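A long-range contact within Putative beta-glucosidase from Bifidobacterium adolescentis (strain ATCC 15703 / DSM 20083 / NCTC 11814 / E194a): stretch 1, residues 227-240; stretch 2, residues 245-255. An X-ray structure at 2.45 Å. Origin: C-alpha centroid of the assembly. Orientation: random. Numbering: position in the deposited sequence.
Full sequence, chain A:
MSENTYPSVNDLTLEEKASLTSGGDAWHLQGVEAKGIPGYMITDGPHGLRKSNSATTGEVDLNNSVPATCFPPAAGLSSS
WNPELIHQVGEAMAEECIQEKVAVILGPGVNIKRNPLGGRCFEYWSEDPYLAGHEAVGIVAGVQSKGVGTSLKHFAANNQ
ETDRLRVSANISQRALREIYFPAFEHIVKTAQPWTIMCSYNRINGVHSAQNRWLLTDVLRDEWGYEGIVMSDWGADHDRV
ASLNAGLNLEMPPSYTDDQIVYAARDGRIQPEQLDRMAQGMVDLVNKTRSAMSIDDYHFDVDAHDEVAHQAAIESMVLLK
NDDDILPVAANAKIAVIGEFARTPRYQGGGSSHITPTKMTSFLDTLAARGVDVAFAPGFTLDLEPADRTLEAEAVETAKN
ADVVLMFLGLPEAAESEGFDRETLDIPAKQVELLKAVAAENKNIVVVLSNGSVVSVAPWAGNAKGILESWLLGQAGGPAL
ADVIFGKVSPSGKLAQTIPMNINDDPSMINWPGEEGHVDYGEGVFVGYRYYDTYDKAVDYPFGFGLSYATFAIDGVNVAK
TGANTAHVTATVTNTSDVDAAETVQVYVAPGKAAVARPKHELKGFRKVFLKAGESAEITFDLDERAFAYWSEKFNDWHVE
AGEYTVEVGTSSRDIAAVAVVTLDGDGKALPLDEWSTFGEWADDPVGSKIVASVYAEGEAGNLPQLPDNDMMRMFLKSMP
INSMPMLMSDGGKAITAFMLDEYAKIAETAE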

# COMPACT_ATOMS: atom_id res chain seq x y z
N GLY A 227 11.31 -6.25 -17.10
CA GLY A 227 11.08 -4.88 -17.46
C GLY A 227 12.27 -3.98 -17.26
O GLY A 227 13.42 -4.42 -17.21
N ILE A 228 11.98 -2.69 -17.11
CA ILE A 228 12.98 -1.63 -17.03
C ILE A 228 13.03 -1.08 -15.61
O ILE A 228 12.03 -1.12 -14.88
N VAL A 229 14.19 -0.56 -15.23
CA VAL A 229 14.37 0.15 -13.97
C VAL A 229 14.72 1.59 -14.29
O VAL A 229 15.63 1.86 -15.09
N MET A 230 13.99 2.52 -13.70
CA MET A 230 14.31 3.93 -13.80
C MET A 230 14.60 4.48 -12.41
O MET A 230 14.16 3.94 -11.40
N SER A 231 15.31 5.59 -12.38
CA SER A 231 15.63 6.24 -11.12
C SER A 231 14.50 7.17 -10.71
O SER A 231 13.72 7.65 -11.54
N ASP A 232 14.41 7.42 -9.41
CA ASP A 232 13.65 8.56 -8.95
C ASP A 232 14.36 9.84 -9.38
O ASP A 232 15.55 9.85 -9.70
N TRP A 233 13.61 10.95 -9.37
CA TRP A 233 14.10 12.17 -9.98
C TRP A 233 15.28 12.72 -9.19
O TRP A 233 15.11 13.26 -8.09
N GLY A 234 16.47 12.57 -9.76
CA GLY A 234 17.70 12.94 -9.10
C GLY A 234 18.43 11.81 -8.42
O GLY A 234 19.51 12.04 -7.87
N ALA A 235 17.87 10.59 -8.43
CA ALA A 235 18.46 9.47 -7.71
C ALA A 235 19.68 8.88 -8.40
O ALA A 235 20.42 8.13 -7.76
N ASP A 236 19.89 9.19 -9.67
CA ASP A 236 21.05 8.69 -10.42
C ASP A 236 22.20 9.65 -10.18
O ASP A 236 22.19 10.78 -10.68
N HIS A 237 23.19 9.21 -9.41
CA HIS A 237 24.33 10.05 -9.06
C HIS A 237 25.57 9.78 -9.90
O HIS A 237 26.38 10.68 -10.10
N ASP A 238 25.73 8.54 -10.37
CA ASP A 238 26.86 8.13 -11.20
C ASP A 238 26.30 7.45 -12.43
O ASP A 238 25.82 6.31 -12.35
N ARG A 239 26.36 8.13 -13.58
CA ARG A 239 25.76 7.59 -14.80
C ARG A 239 26.31 6.21 -15.13
O ARG A 239 25.55 5.28 -15.41
N VAL A 240 27.63 6.06 -15.10
CA VAL A 240 28.23 4.78 -15.47
C VAL A 240 27.91 3.72 -14.43
O VAL A 240 27.53 2.59 -14.78
N ALA A 245 24.87 -1.16 -12.82
CA ALA A 245 24.08 -1.83 -11.79
C ALA A 245 22.78 -2.39 -12.34
O ALA A 245 22.20 -3.30 -11.73
N GLY A 246 22.30 -1.88 -13.47
CA GLY A 246 21.06 -2.36 -14.06
C GLY A 246 19.98 -1.31 -14.17
O GLY A 246 18.82 -1.63 -14.46
N LEU A 247 20.34 -0.05 -13.96
CA LEU A 247 19.41 1.07 -14.13
C LEU A 247 19.34 1.44 -15.61
O LEU A 247 20.32 1.90 -16.19
N ASN A 248 18.17 1.23 -16.22
CA ASN A 248 18.04 1.51 -17.64
C ASN A 248 17.94 3.00 -17.93
O ASN A 248 18.44 3.46 -18.96
N LEU A 249 17.29 3.77 -17.07
CA LEU A 249 16.83 5.11 -17.44
C LEU A 249 17.12 6.10 -16.33
O LEU A 249 16.63 5.94 -15.20
N GLU A 250 17.86 7.16 -16.66
CA GLU A 250 18.04 8.29 -15.77
C GLU A 250 16.90 9.28 -15.98
O GLU A 250 16.62 9.67 -17.12
N MET A 251 16.25 9.67 -14.89
CA MET A 251 15.20 10.68 -14.92
C MET A 251 15.39 11.61 -13.73
O MET A 251 15.63 11.13 -12.61
N PRO A 252 15.34 12.93 -13.93
CA PRO A 252 15.24 13.56 -15.25
C PRO A 252 16.62 13.57 -15.90
O PRO A 252 17.60 13.30 -15.20
N PRO A 253 16.69 13.82 -17.20
CA PRO A 253 18.00 13.85 -17.86
C PRO A 253 18.86 15.00 -17.34
O PRO A 253 18.44 16.16 -17.35
N SER A 254 20.06 14.66 -16.90
CA SER A 254 21.06 15.66 -16.54
C SER A 254 21.91 16.07 -17.74
O SER A 254 22.87 16.83 -17.58
N TYR A 255 21.56 15.59 -18.93
CA TYR A 255 22.30 15.86 -20.16
C TYR A 255 23.76 15.41 -20.02
O TYR A 255 24.70 16.16 -20.29

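Met-251 forms the apolar centre of the contact. Its CA-CB bond points toward the first stretch and sets CB over a face of the Trp-233 ring (chi1 m), 3.8 Å from the centroid of the six-membered ring and almost on its normal; with chi1, chi2 and chi3 all m, the methyl group reaches the same indole, Met-251 CE lying 3.7 Å from Trp-233 CZ2. Met-230 (p, t, m) closes in with CE 3.4 Å from Met-251 CG. Pro-252, which follows a cis peptide bond, extends the packing, its CD 3.5 Å from Trp-233 CD1.

Further along, Met-230 CB lies 4.0 Å from Leu-249 CB. Leu-247 (chi1 t) bends its end inward, bringing CD1 to 3.8 Å from CG1 of Val-229 (t).

Polar side chains tie the backbones together around this core. Asn-248 (chi1 m) points toward the first stretch and accepts from Val-229 N at OD1 (3.0 Å); its ND2 donates to a water (2.9 Å) that bonds weakly to Gly-227 O. Ser-231 OG (chi1 p) accepts from Met-251 N at 3.2 Å.

At the charged edge, Arg-239 NH1 pairs with Glu-250 OE1 at 3.2 Å, but the oxygen lies over the guanidinium face, making this salt bridge purely electrostatic. Glu-250 OE2 also receives a very short hydrogen bond from Ser-254 OG (2.5 Å).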

# COMPACT_ATOMS: atom_id res chain seq x y z
CB ILE A 228 12.59 -0.52 -18.04
CG1 ILE A 228 12.83 -1.01 -19.46
CG2 ILE A 228 13.27 0.80 -17.75
CD1 ILE A 228 14.04 -1.86 -19.57
CB VAL A 229 15.46 -0.49 -13.09
CG1 VAL A 229 15.53 0.23 -11.76
CG2 VAL A 229 15.20 -1.97 -12.90
CB MET A 230 13.16 4.72 -14.44
CG MET A 230 11.87 4.67 -13.65
SD MET A 230 10.55 5.52 -14.51
CE MET A 230 11.27 7.13 -14.61
CB SER A 231 16.92 7.05 -11.25
OG SER A 231 16.68 8.19 -12.04
CB ASP A 232 13.46 8.50 -7.44
CG ASP A 232 12.15 9.13 -6.99
OD1 ASP A 232 11.63 10.00 -7.71
OD2 ASP A 232 11.63 8.73 -5.92
CB TRP A 233 12.97 13.19 -10.09
CG TRP A 233 12.15 13.07 -11.37
CD1 TRP A 233 11.86 14.09 -12.24
CD2 TRP A 233 11.56 11.89 -11.92
NE1 TRP A 233 11.12 13.61 -13.29
CE2 TRP A 233 10.92 12.27 -13.12
CE3 TRP A 233 11.49 10.55 -11.51
CZ2 TRP A 233 10.23 11.36 -13.91
CZ3 TRP A 233 10.81 9.65 -12.31
CH2 TRP A 233 10.18 10.06 -13.49
CB ALA A 235 17.41 8.37 -7.49
CB ASP A 236 20.71 8.56 -11.90
CG ASP A 236 21.78 7.83 -12.69
OD1 ASP A 236 22.94 7.75 -12.22
OD2 ASP A 236 21.46 7.33 -13.79
CB HIS A 237 24.68 9.87 -7.58
CG HIS A 237 23.59 10.30 -6.65
ND1 HIS A 237 22.55 11.11 -7.05
CD2 HIS A 237 23.35 9.98 -5.35
CE1 HIS A 237 21.73 11.30 -6.03
NE2 HIS A 237 22.19 10.63 -4.99
CB ASP A 238 27.79 7.19 -10.43
CG ASP A 238 29.16 7.07 -11.05
OD1 ASP A 238 29.28 7.19 -12.29
OD2 ASP A 238 30.13 6.84 -10.30
CB ARG A 239 25.99 8.55 -15.97
CG ARG A 239 25.16 9.83 -15.93
CD ARG A 239 23.66 9.55 -15.93
NE ARG A 239 23.25 8.64 -17.01
CZ ARG A 239 22.98 9.02 -18.25
NH1 ARG A 239 23.10 10.29 -18.61
NH2 ARG A 239 22.60 8.12 -19.16
CB VAL A 240 29.75 4.95 -15.66
CG1 VAL A 240 30.39 3.62 -16.05
CG2 VAL A 240 30.04 6.00 -16.70
CB ALA A 245 23.79 -0.87 -10.64
CB LEU A 247 19.85 2.27 -13.30
CG LEU A 247 18.80 3.37 -13.25
CD1 LEU A 247 17.91 3.20 -12.02
CD2 LEU A 247 19.47 4.74 -13.28
CB ASN A 248 16.81 0.80 -18.20
CG ASN A 248 16.86 -0.69 -17.98
OD1 ASN A 248 16.66 -1.16 -16.86
ND2 ASN A 248 17.15 -1.44 -19.03
CB LEU A 249 15.33 5.08 -17.75
CG LEU A 249 14.66 6.35 -18.26
CD1 LEU A 249 15.12 6.71 -19.67
CD2 LEU A 249 13.15 6.20 -18.20
CB GLU A 250 19.38 9.00 -16.02
CG GLU A 250 19.59 10.22 -15.13
CD GLU A 250 20.51 11.28 -15.74
OE1 GLU A 250 20.53 11.42 -16.98
OE2 GLU A 250 21.21 11.98 -14.98
CB MET A 251 13.81 10.05 -14.90
CG MET A 251 13.48 9.23 -16.13
SD MET A 251 13.27 10.20 -17.64
CE MET A 251 11.80 11.15 -17.25
CB PRO A 252 14.75 14.97 -14.93
CG PRO A 252 15.34 15.26 -13.60
CD PRO A 252 15.35 13.94 -12.85
CB PRO A 253 17.65 14.03 -19.34
CG PRO A 253 16.30 14.68 -19.32
CD PRO A 253 15.59 14.08 -18.14
CB SER A 254 21.95 15.12 -15.42
OG SER A 254 22.53 13.88 -15.79
CB TYR A 255 22.18 17.33 -20.57
CG TYR A 255 20.75 17.69 -20.91
CD1 TYR A 255 19.85 18.09 -19.93
CD2 TYR A 255 20.29 17.60 -22.21
CE1 TYR A 255 18.54 18.40 -20.24
CE2 TYR A 255 18.98 17.90 -22.53
CZ TYR A 255 18.11 18.30 -21.55
OH TYR A 255 16.80 18.60 -21.86
O HOH W 1 16.15 -4.17 -19.37